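Probable hydrolase (Pseudomonas aeruginosa, PDB 3OM8) is probably an alpha/beta-hydrolase that cleaves ester or lactone bonds, possibly acting as a 3-oxoadipate enol-lactonase. Local coordinates at residues B[242-245]-B[251-254]. Numbering follows the deposited sequence.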
ATOM      1  N   LEU B 242      -4.542  -3.233   3.848  1.00 52.48           N
ATOM      2  CA  LEU B 242      -5.065  -3.198   5.208  1.00 48.48           C
ATOM      3  C   LEU B 242      -4.265  -4.126   6.106  1.00 51.98           C
ATOM      4  O   LEU B 242      -3.660  -5.081   5.627  1.00 55.41           O
ATOM      5  CB  LEU B 242      -6.543  -3.577   5.214  1.00 47.56           C
ATOM      6  CG  LEU B 242      -7.396  -2.727   4.274  1.00 47.52           C
ATOM      7  CD1 LEU B 242      -8.818  -3.242   4.187  1.00 47.17           C
ATOM      8  CD2 LEU B 242      -7.370  -1.252   4.711  1.00 45.56           C
ATOM      9  N   PRO B 243      -4.235  -3.841   7.417  1.00 51.16           N
ATOM     10  CA  PRO B 243      -3.500  -4.731   8.322  1.00 49.34           C
ATOM     11  C   PRO B 243      -4.318  -5.994   8.604  1.00 49.59           C
ATOM     12  O   PRO B 243      -4.505  -6.367   9.764  1.00 47.20           O
ATOM     13  CB  PRO B 243      -3.363  -3.887   9.590  1.00 45.90           C
ATOM     14  CG  PRO B 243      -4.597  -3.046   9.596  1.00 47.72           C
ATOM     15  CD  PRO B 243      -4.896  -2.739   8.142  1.00 50.40           C
ATOM     16  N   ALA B 244      -4.807  -6.626   7.540  1.00 50.08           N
ATOM     17  CA  ALA B 244      -5.658  -7.808   7.650  1.00 51.73           C
ATOM     18  C   ALA B 244      -4.932  -9.083   7.257  1.00 54.89           C
ATOM     19  O   ALA B 244      -3.833  -9.048   6.693  1.00 52.69           O
ATOM     20  CB  ALA B 244      -6.899  -7.651   6.785  1.00 47.08           C
ATOM     21  N   VAL B 245      -5.579 -10.208   7.554  1.00 58.72           N
ATOM     22  CA  VAL B 245      -5.146 -11.523   7.091  1.00 53.80           C
ATOM     23  C   VAL B 245      -5.755 -11.837   5.720  1.00 59.00           C
ATOM     24  O   VAL B 245      -5.180 -11.463   4.708  1.00 71.78           O
ATOM     25  CB  VAL B 245      -5.465 -12.616   8.113  1.00 47.51           C
ATOM     26  CG1 VAL B 245      -4.883 -13.948   7.660  1.00 47.71           C
ATOM     27  CG2 VAL B 245      -4.907 -12.224   9.482  1.00 41.77           C
ATOM     28  N   GLU B 251     -12.592  -8.179   8.753  1.00 46.36           N
ATOM     29  CA  GLU B 251     -11.767  -7.589   9.793  1.00 49.20           C
ATOM     30  C   GLU B 251     -11.898  -6.060   9.867  1.00 53.07           C
ATOM     31  O   GLU B 251     -11.897  -5.489  10.949  1.00 48.45           O
ATOM     32  CB  GLU B 251     -10.309  -7.948   9.555  1.00 56.24           C
ATOM     33  CG  GLU B 251      -9.879  -9.289  10.101  1.00 60.11           C
ATOM     34  CD  GLU B 251      -8.419  -9.535   9.829  1.00 60.57           C
ATOM     35  OE1 GLU B 251      -8.143 -10.249   8.847  1.00 57.39           O
ATOM     36  OE2 GLU B 251      -7.558  -8.989  10.568  1.00 59.19           O
ATOM     37  N   PHE B 252     -11.999  -5.407   8.715  1.00 49.16           N
ATOM     38  CA  PHE B 252     -12.045  -3.947   8.665  1.00 46.46           C
ATOM     39  C   PHE B 252     -13.101  -3.498   7.681  1.00 45.92           C
ATOM     40  O   PHE B 252     -12.775  -3.036   6.595  1.00 51.79           O
ATOM     41  CB  PHE B 252     -10.682  -3.420   8.252  1.00 41.37           C
ATOM     42  CG  PHE B 252      -9.585  -3.846   9.179  1.00 46.74           C
ATOM     43  CD1 PHE B 252      -9.414  -3.215  10.402  1.00 41.74           C
ATOM     44  CD2 PHE B 252      -8.746  -4.897   8.846  1.00 47.73           C
ATOM     45  CE1 PHE B 252      -8.421  -3.617  11.268  1.00 44.21           C
ATOM     46  CE2 PHE B 252      -7.744  -5.294   9.709  1.00 45.30           C
ATOM     47  CZ  PHE B 252      -7.586  -4.660  10.920  1.00 41.96           C
ATOM     48  N   PRO B 253     -14.377  -3.660   8.052  1.00 43.51           N
ATOM     49  CA  PRO B 253     -15.474  -3.352   7.129  1.00 42.92           C
ATOM     50  C   PRO B 253     -15.523  -1.862   6.735  1.00 48.78           C
ATOM     51  O   PRO B 253     -15.820  -1.570   5.572  1.00 49.68           O
ATOM     52  CB  PRO B 253     -16.724  -3.767   7.915  1.00 44.56           C
ATOM     53  CG  PRO B 253     -16.294  -3.743   9.377  1.00 44.06           C
ATOM     54  CD  PRO B 253     -14.857  -4.155   9.356  1.00 43.43           C
ATOM     55  N   GLN B 254     -15.228  -0.944   7.661  1.00 52.29           N
ATOM     56  CA  GLN B 254     -15.287   0.488   7.331  1.00 48.91           C
ATOM     57  C   GLN B 254     -14.231   0.866   6.287  1.00 46.55           C
ATOM     58  O   GLN B 254     -14.554   1.457   5.257  1.00 47.16           O
ATOM     59  CB  GLN B 254     -15.186   1.392   8.570  1.00 52.60           C
ATOM     60  CG  GLN B 254     -15.760   2.790   8.319  1.00 68.06           C
ATOM     61  CD  GLN B 254     -15.474   3.815   9.433  1.00 78.76           C
ATOM     62  OE1 GLN B 254     -14.322   4.176   9.693  1.00 75.98           O
ATOM     63  NE2 GLN B 254     -16.538   4.308  10.066  1.00 79.04           N
TER
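With CG anti to the carbonyl carbon in both Glu251 and Phe252 (chi1 -58° in the latter), two successive side chains reach back toward residues 242-245. Glu251 stays extended beyond CG and delivers its carboxylate to the backbone of Val245, whose N donates a hydrogen bond to Glu251 OE1 at 2.9 Å. The bond is nearly straight (166°) and uses the syn side of the carboxylate, with the donor 16° from its plane. Glu251 OE1 also lies 3.5 Å from Ala244 CB and near Val245 CB, which means that one oxygen both takes the Val245 N-H and touches the first side-chain carbon of two successive residues.

Phe252 supplies the apolar half. Pro243 CD lies over one face of the ring, offset toward the rim, and Pro243 CG comes to 3.6 Å from Phe252 CZ. Ala244 CB sits at the ring's edge, 3.8 Å from Phe252 CE2, while Pro243 O approaches that carbon to 3.4 Å. Pro243 is the centre of an inverse gamma turn, the bend that brings its ring and the following backbone against Phe252 together.

In this example of an alpha/beta-hydrolase fold, the contact lies immediately before His246, probably the histidine of a Ser-His-Asp triad, and the Glu251 bond ties the backbone at Val245 to the end of helix 248-251. Phe252 is the N-cap residue of helix 253-264, and Leu242 of a second subunit packs against Leu242 here. The loop leaves strand 238-242, outermost in the sheet within this chain, and packs against Glu251 and Phe252, where helix 248-251 ends and helix 253-264 begins.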